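Local coordinates for protein phosphodiesterase (Pseudomonas aeruginosa, PDB 4G75) that is a colicin M-like bacteriocin that probably kills related bacteria by hydrolysing the lipid-linked peptidoglycan precursor in a magnesium-dependent reaction, at residues A95-F100 against K133-N138; F90-A95 against T108-A113; I179-S184 against G220-S225. All blocks are in the same frame, centred on the assembly; numbering follows the deposited sequence.

Contact 1. Residues A95-F100 against K133-N138; sequences ADYNQF and KIDTFN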
# COMPACT_ATOMS: atom_id res chain seq x y z
N ALA A 95 -10.13 3.05 -4.62
CA ALA A 95 -9.81 4.32 -3.98
C ALA A 95 -8.34 4.68 -4.19
O ALA A 95 -8.00 5.82 -4.50
CB ALA A 95 -10.13 4.25 -2.48
N ASP A 96 -7.47 3.70 -4.02
CA ASP A 96 -6.05 3.95 -4.22
C ASP A 96 -5.79 4.38 -5.65
O ASP A 96 -5.03 5.33 -5.90
CB ASP A 96 -5.21 2.72 -3.89
CG ASP A 96 -3.73 3.04 -3.85
OD1 ASP A 96 -3.31 3.67 -2.86
OD2 ASP A 96 -3.01 2.69 -4.81
N TYR A 97 -6.42 3.68 -6.59
CA TYR A 97 -6.21 3.97 -8.01
C TYR A 97 -6.79 5.32 -8.39
O TYR A 97 -6.27 6.00 -9.29
CB TYR A 97 -6.79 2.86 -8.89
CG TYR A 97 -6.32 2.99 -10.32
CD1 TYR A 97 -4.99 2.78 -10.65
CD2 TYR A 97 -7.21 3.34 -11.33
CE1 TYR A 97 -4.55 2.90 -11.95
CE2 TYR A 97 -6.77 3.47 -12.65
CZ TYR A 97 -5.44 3.24 -12.95
OH TYR A 97 -4.99 3.37 -14.25
N ASN A 98 -7.86 5.73 -7.72
CA ASN A 98 -8.41 7.06 -7.97
C ASN A 98 -7.40 8.15 -7.60
O ASN A 98 -7.27 9.16 -8.30
CB ASN A 98 -9.72 7.27 -7.20
CG ASN A 98 -10.86 6.47 -7.80
OD1 ASN A 98 -10.78 6.02 -8.94
ND2 ASN A 98 -11.94 6.31 -7.04
N GLN A 99 -6.67 7.93 -6.52
CA GLN A 99 -5.62 8.87 -6.15
C GLN A 99 -4.51 8.92 -7.18
O GLN A 99 -4.06 10.00 -7.55
CB GLN A 99 -5.04 8.53 -4.78
CG GLN A 99 -5.96 8.89 -3.63
CD GLN A 99 -5.21 9.30 -2.39
OE1 GLN A 99 -4.66 8.46 -1.67
NE2 GLN A 99 -5.17 10.60 -2.14
N PHE A 100 -4.08 7.75 -7.66
CA PHE A 100 -2.96 7.71 -8.60
C PHE A 100 -3.33 8.24 -9.98
O PHE A 100 -2.63 9.07 -10.56
CB PHE A 100 -2.39 6.29 -8.76
CG PHE A 100 -1.41 6.16 -9.89
CD1 PHE A 100 -0.11 6.62 -9.74
CD2 PHE A 100 -1.79 5.63 -11.12
CE1 PHE A 100 0.80 6.53 -10.78
CE2 PHE A 100 -0.88 5.54 -12.17
CZ PHE A 100 0.41 5.99 -12.00
N LYS A 133 -7.34 -2.42 -15.52
CA LYS A 133 -6.85 -1.04 -15.56
C LYS A 133 -6.16 -0.64 -14.26
O LYS A 133 -5.28 0.23 -14.26
CB LYS A 133 -7.99 -0.07 -15.87
CG LYS A 133 -8.37 0.00 -17.34
CD LYS A 133 -9.21 1.24 -17.62
CE LYS A 133 -9.21 1.59 -19.10
NZ LYS A 133 -9.64 3.00 -19.36
N ILE A 134 -6.55 -1.24 -13.15
CA ILE A 134 -5.91 -0.94 -11.88
C ILE A 134 -4.57 -1.67 -11.80
O ILE A 134 -4.51 -2.84 -11.43
CB ILE A 134 -6.80 -1.33 -10.69
CG1 ILE A 134 -8.17 -0.64 -10.81
CG2 ILE A 134 -6.14 -0.97 -9.38
CD1 ILE A 134 -9.16 -1.05 -9.72
N ASP A 135 -3.49 -0.98 -12.16
CA ASP A 135 -2.20 -1.64 -12.35
C ASP A 135 -1.01 -0.94 -11.68
O ASP A 135 0.13 -1.39 -11.80
CB ASP A 135 -1.90 -1.83 -13.85
CG ASP A 135 -1.75 -0.51 -14.59
OD1 ASP A 135 -1.84 0.56 -13.97
OD2 ASP A 135 -1.53 -0.55 -15.82
N THR A 136 -1.29 0.14 -10.97
CA THR A 136 -0.24 0.96 -10.38
C THR A 136 -0.73 1.53 -9.06
O THR A 136 -1.87 2.01 -8.96
CB THR A 136 0.12 2.13 -11.31
OG1 THR A 136 0.40 1.62 -12.61
CG2 THR A 136 1.33 2.89 -10.79
N PHE A 137 0.12 1.47 -8.04
CA PHE A 137 -0.23 1.99 -6.71
C PHE A 137 0.03 3.49 -6.60
O PHE A 137 0.95 4.03 -7.23
CB PHE A 137 0.59 1.30 -5.62
CG PHE A 137 0.28 -0.16 -5.45
CD1 PHE A 137 -0.96 -0.58 -4.98
CD2 PHE A 137 1.25 -1.13 -5.70
CE1 PHE A 137 -1.23 -1.93 -4.80
CE2 PHE A 137 0.98 -2.47 -5.52
CZ PHE A 137 -0.26 -2.87 -5.07
N ASN A 138 -0.76 4.16 -5.77
CA ASN A 138 -0.53 5.57 -5.45
C ASN A 138 0.67 5.84 -4.54
O ASN A 138 1.35 6.87 -4.68
CB ASN A 138 -1.78 6.18 -4.81
CG ASN A 138 -1.63 7.67 -4.56
OD1 ASN A 138 -1.47 8.45 -5.50
ND2 ASN A 138 -1.67 8.06 -3.30
O HOH W 1 -3.37 5.92 -1.47
O HOH W 2 -3.97 1.63 -7.19
O HOH W 3 -2.32 3.16 -14.53
O HOH W 4 -4.36 1.49 -16.52
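Tyr97 and Asp96 lay the irregular segment 133-138 on helix 81-102, Tyr97 by CH-pi contact and Asp96 by a carboxylate bond. CG of Tyr97, anti to the backbone N (chi1 -168°), starts the ring toward Ile134. CB touches CG2 of Ile134 at 3.9 Å, CG and CD2 pass by CG1 of the same residue, and the carbonyl O of Thr136 lies at the ring edge, beside CD1. Ile134 CA stands over the ring centre, 4.1 Å from the centroid and 12° off the normal. CE1, CE2 and CZ pass the carbonyl O of Lys133, nearest at CZ, 3.3 Å. At the tip, OH bonds to two waters; one also donates to Asp135 OD1, the other to Lys133 O.

Asp96 takes the backbone N of Asn138 on OD2, on the syn side, at 2.9 Å with an N-H...O angle of 171°. A water donates both to this oxygen and to Thr136 O, while OD1 receives a second water and is also bonded to Thr143. Each carboxylate oxygen thus has two partners of its own, which would be expected to stabilise the buried negative charge. One turn on, the Phe100 ring receives Thr136 CG2 over one face, 3.7 Å from its centroid and displaced toward the rim.

Asn138 CG packs against Gln99 CB at 3.5 Å. The Phe137 side chain is about 6 Å from that of Val211, which binds magnesium, and about 12 Å from the ion. Its ring turns onto Ala146 and Ala147 of helix 143-153, and backbone bonds to Asn160 tie the loop to strand 159-160.

Contact 2. Residues F90-A95 against T108-A113; sequences FDLPQA and TAMNRA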
# COMPACT_ATOMS: atom_id res chain seq x y z
N PHE A 90 -13.11 -4.88 -2.34
CA PHE A 90 -13.39 -4.36 -3.68
C PHE A 90 -13.08 -2.86 -3.78
O PHE A 90 -12.47 -2.42 -4.74
CB PHE A 90 -14.86 -4.62 -4.04
CG PHE A 90 -15.24 -4.21 -5.44
CD1 PHE A 90 -14.90 -5.00 -6.53
CD2 PHE A 90 -15.99 -3.06 -5.67
CE1 PHE A 90 -15.28 -4.64 -7.83
CE2 PHE A 90 -16.37 -2.70 -6.96
CZ PHE A 90 -16.01 -3.48 -8.04
N ASP A 91 -13.51 -2.09 -2.78
CA ASP A 91 -13.45 -0.63 -2.85
C ASP A 91 -12.07 -0.05 -2.64
O ASP A 91 -11.69 0.91 -3.31
CB ASP A 91 -14.40 -0.01 -1.82
CG ASP A 91 -15.86 -0.14 -2.22
OD1 ASP A 91 -16.13 -0.39 -3.41
OD2 ASP A 91 -16.73 0.02 -1.33
N LEU A 92 -11.32 -0.61 -1.69
CA LEU A 92 -10.02 -0.07 -1.34
C LEU A 92 -9.03 0.07 -2.51
O LEU A 92 -8.38 1.11 -2.65
CB LEU A 92 -9.41 -0.83 -0.15
CG LEU A 92 -10.05 -0.47 1.20
CD1 LEU A 92 -9.79 -1.56 2.24
CD2 LEU A 92 -9.56 0.89 1.71
N PRO A 93 -8.90 -0.96 -3.37
CA PRO A 93 -7.96 -0.77 -4.48
C PRO A 93 -8.42 0.30 -5.46
O PRO A 93 -7.59 0.95 -6.10
CB PRO A 93 -7.96 -2.13 -5.19
CG PRO A 93 -8.52 -3.09 -4.23
CD PRO A 93 -9.43 -2.33 -3.31
N GLN A 94 -9.73 0.48 -5.59
CA GLN A 94 -10.26 1.49 -6.49
C GLN A 94 -9.99 2.89 -5.94
O GLN A 94 -9.65 3.80 -6.69
CB GLN A 94 -11.76 1.28 -6.74
CG GLN A 94 -12.36 2.29 -7.73
CD GLN A 94 -11.88 2.05 -9.15
OE1 GLN A 94 -12.09 0.98 -9.72
NE2 GLN A 94 -11.23 3.05 -9.73
N ALA A 95 -10.13 3.05 -4.62
CA ALA A 95 -9.81 4.32 -3.98
C ALA A 95 -8.34 4.68 -4.19
O ALA A 95 -8.00 5.82 -4.50
CB ALA A 95 -10.13 4.25 -2.48
N THR A 108 -12.50 12.30 -1.71
CA THR A 108 -13.07 12.18 -3.05
C THR A 108 -12.78 10.81 -3.66
O THR A 108 -13.63 10.20 -4.29
CB THR A 108 -12.55 13.28 -3.99
OG1 THR A 108 -12.93 14.57 -3.49
CG2 THR A 108 -13.11 13.10 -5.39
N ALA A 109 -11.55 10.34 -3.47
CA ALA A 109 -11.15 9.05 -4.02
C ALA A 109 -12.05 7.94 -3.49
O ALA A 109 -12.48 7.08 -4.25
CB ALA A 109 -9.69 8.77 -3.70
N MSE A 110 -12.34 7.96 -2.19
CA MSE A 110 -13.18 6.93 -1.60
C MSE A 110 -14.64 7.07 -2.03
O MSE A 110 -15.29 6.08 -2.33
CB MSE A 110 -13.08 6.94 -0.07
CG MSE A 110 -13.97 5.91 0.59
SE MSE A 110 -13.43 4.08 0.14
CE MSE A 110 -11.99 3.95 1.46
N ASN A 111 -15.15 8.29 -2.05
CA ASN A 111 -16.54 8.48 -2.49
C ASN A 111 -16.75 8.06 -3.93
O ASN A 111 -17.78 7.47 -4.28
CB ASN A 111 -17.00 9.92 -2.26
CG ASN A 111 -17.20 10.24 -0.80
OD1 ASN A 111 -17.45 9.34 0.01
ND2 ASN A 111 -17.08 11.52 -0.44
N ARG A 112 -15.77 8.35 -4.78
CA ARG A 112 -15.83 7.92 -6.17
C ARG A 112 -15.84 6.40 -6.25
O ARG A 112 -16.64 5.81 -6.97
CB ARG A 112 -14.66 8.50 -6.98
CG ARG A 112 -14.86 8.44 -8.49
CD ARG A 112 -13.62 8.88 -9.27
NE ARG A 112 -13.14 10.20 -8.89
CZ ARG A 112 -13.69 11.36 -9.27
NH1 ARG A 112 -14.78 11.37 -10.03
NH2 ARG A 112 -13.16 12.50 -8.86
N ALA A 113 -14.95 5.77 -5.48
CA ALA A 113 -14.87 4.32 -5.43
C ALA A 113 -16.17 3.68 -4.93
O ALA A 113 -16.51 2.57 -5.34
CB ALA A 113 -13.67 3.86 -4.57
O HOH W 5 -15.03 0.31 -5.99
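Ala95 and Ala113 pack CB to CB in a buried helix-helix contact, where the short helix 106-113 folds back against helix 81-102. The axes of the two short segments approach to 8.4 Å, with their N-to-C directions 132° apart, so the pair runs roughly antiparallel but well splayed. Small residues allow this spacing: Ala113 CB lies 3.6 Å from Ala95 N and also faces CB and CG of Gln94. Ala109 CB, one turn earlier, comes to 3.5 Å from the carbonyl O of Ala95.

On the flank nearer helix 34-49, Met110, present as selenomethionine, sends its end toward Leu92 and Ala95. Its CG is anti to the backbone N (chi1 178°), and further bends in the chain deliver CE to Leu92 CD2 at 3.9 Å, while SE lies 4.2 Å from Ala95 CB. Tyr49 of helix 34-49 touches both Leu92 and Met110 there.

The polar flank is built differently. Asp91 OD1 and the carbonyl O of Ala113 are 3.6 Å apart, two acceptors that are joined by one water donating to both, at 2.9 and 2.8 Å. His116 also binds OD1, and Tyr118 and Gln114 bind OD2. The two segments share no direct hydrogen bond, and their polar link is this water, which lets two acceptors face one another; the several donors around Asp91 would be expected to favour its charged form.

Contact 3. Residues I179-S184 against G220-S225; sequences IGVLTS and GILVKS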
# COMPACT_ATOMS: atom_id res chain seq x y z
N ILE A 179 30.85 3.01 -0.13
CA ILE A 179 32.11 3.39 0.51
C ILE A 179 33.22 2.45 0.04
O ILE A 179 34.32 2.90 -0.27
CB ILE A 179 32.01 3.39 2.05
CG1 ILE A 179 30.94 4.37 2.52
CG2 ILE A 179 33.37 3.73 2.69
CD1 ILE A 179 30.57 4.23 3.99
N GLY A 180 32.92 1.16 -0.03
CA GLY A 180 33.88 0.18 -0.51
C GLY A 180 34.31 0.45 -1.94
O GLY A 180 35.49 0.40 -2.26
N VAL A 181 33.33 0.72 -2.80
CA VAL A 181 33.62 1.02 -4.20
C VAL A 181 34.45 2.29 -4.33
O VAL A 181 35.36 2.37 -5.14
CB VAL A 181 32.31 1.16 -5.02
CG1 VAL A 181 32.60 1.81 -6.37
CG2 VAL A 181 31.66 -0.20 -5.22
N LEU A 182 34.13 3.28 -3.50
CA LEU A 182 34.82 4.56 -3.54
C LEU A 182 36.30 4.40 -3.21
O LEU A 182 37.16 5.08 -3.78
CB LEU A 182 34.16 5.54 -2.57
CG LEU A 182 34.73 6.95 -2.54
CD1 LEU A 182 34.79 7.55 -3.93
CD2 LEU A 182 33.89 7.82 -1.61
N THR A 183 36.60 3.51 -2.27
CA THR A 183 37.98 3.28 -1.84
C THR A 183 38.72 2.31 -2.74
O THR A 183 39.93 2.45 -2.94
CB THR A 183 38.04 2.75 -0.38
OG1 THR A 183 37.37 1.49 -0.31
CG2 THR A 183 37.37 3.73 0.57
N SER A 184 38.01 1.34 -3.29
CA SER A 184 38.64 0.26 -4.04
C SER A 184 38.72 0.51 -5.54
O SER A 184 39.35 -0.26 -6.27
CB SER A 184 37.92 -1.07 -3.78
OG SER A 184 36.68 -1.11 -4.46
N GLY A 220 26.04 3.82 -12.27
CA GLY A 220 26.51 5.10 -12.74
C GLY A 220 27.99 5.13 -13.02
O GLY A 220 28.64 4.10 -13.18
N ILE A 221 28.53 6.34 -13.06
CA ILE A 221 29.93 6.53 -13.37
C ILE A 221 30.60 7.25 -12.22
O ILE A 221 30.16 8.31 -11.80
CB ILE A 221 30.10 7.37 -14.64
CG1 ILE A 221 29.47 6.66 -15.84
CG2 ILE A 221 31.57 7.65 -14.89
CD1 ILE A 221 29.65 7.38 -17.15
N LEU A 222 31.67 6.65 -11.70
CA LEU A 222 32.47 7.27 -10.66
C LEU A 222 33.73 7.85 -11.29
O LEU A 222 34.36 7.21 -12.13
CB LEU A 222 32.87 6.22 -9.63
CG LEU A 222 33.88 6.64 -8.57
CD1 LEU A 222 33.28 7.65 -7.61
CD2 LEU A 222 34.38 5.42 -7.81
N VAL A 223 34.10 9.06 -10.88
CA VAL A 223 35.40 9.61 -11.24
C VAL A 223 36.20 9.89 -9.97
O VAL A 223 35.72 10.60 -9.08
CB VAL A 223 35.28 10.90 -12.07
CG1 VAL A 223 36.67 11.51 -12.32
CG2 VAL A 223 34.58 10.61 -13.39
N LYS A 224 37.39 9.32 -9.88
CA LYS A 224 38.33 9.66 -8.82
C LYS A 224 39.50 10.44 -9.41
O LYS A 224 40.21 9.94 -10.27
CB LYS A 224 38.84 8.41 -8.10
CG LYS A 224 37.74 7.66 -7.35
CD LYS A 224 38.24 6.32 -6.84
CE LYS A 224 39.27 6.51 -5.74
NZ LYS A 224 39.66 5.20 -5.15
N SER A 225 39.68 11.67 -8.94
CA SER A 225 40.72 12.54 -9.48
C SER A 225 42.00 12.48 -8.65
O SER A 225 41.96 12.15 -7.46
CB SER A 225 40.23 13.98 -9.55
OG SER A 225 39.13 14.08 -10.44
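Helix 176-184 lies across strand 213-224, the axes of the two short segments 9.7 Å apart and their N-to-C directions 46° from each other, with Leu182 and Leu222 the closest pair of CA atoms at 8.0 Å. It is a helix-on-sheet contact, made against the mixed sheet of the colicin M family region. Side chains alternate along the strand, and Leu222 and Lys224 are the two that point at the helix.

Leu182 and Leu222 cross at about a right angle, their CD1 atoms 4.0 Å apart. The other methyl of Leu222, CD2, lies 4.3 Å from Val181 CG1. Trp230 of strand 229-243 touches both leucines, and Val192 of strand 188-199 touches Val181 and Leu222, so neighbouring strands complete this apolar patch.

Nearer the helix end, Gly180 O accepts from the backbone N of Ser184 and from the hydroxyls of Thr183 and Ser184, three donors beside a weak bond from Thr183 N.

Lys224 reaches the last turn with its aliphatic chain bent at chi3 (68°). Its ammonium is also bonded to Ser185 O, just beyond the helix, and NZ donates to Leu182 O at 2.9 Å, with a C=O...N angle of 149°.

How the contacts relate
From the N terminus, helix 81-102 supplies one segment to each of the first two contacts. Contact 2 closes first, pairing 90-95 with 108-113 and closing a loop of 12 residues, mostly the end of one helix and the start of the next. Contact 1 starts at 95-100 and closes later at 133-138, so the two cross along the chain and share Ala95. They also touch: Asn98 ND2 probably bonds to Ala109 O at 2.9 Å. Contact 2 ties the two helices together, and contact 1 ties the first of them to the loop before helix 143-153. Contact 3 follows in series, joining helix 176-184 to strand 213-224; its centre is about 39 Å from that of contact 1.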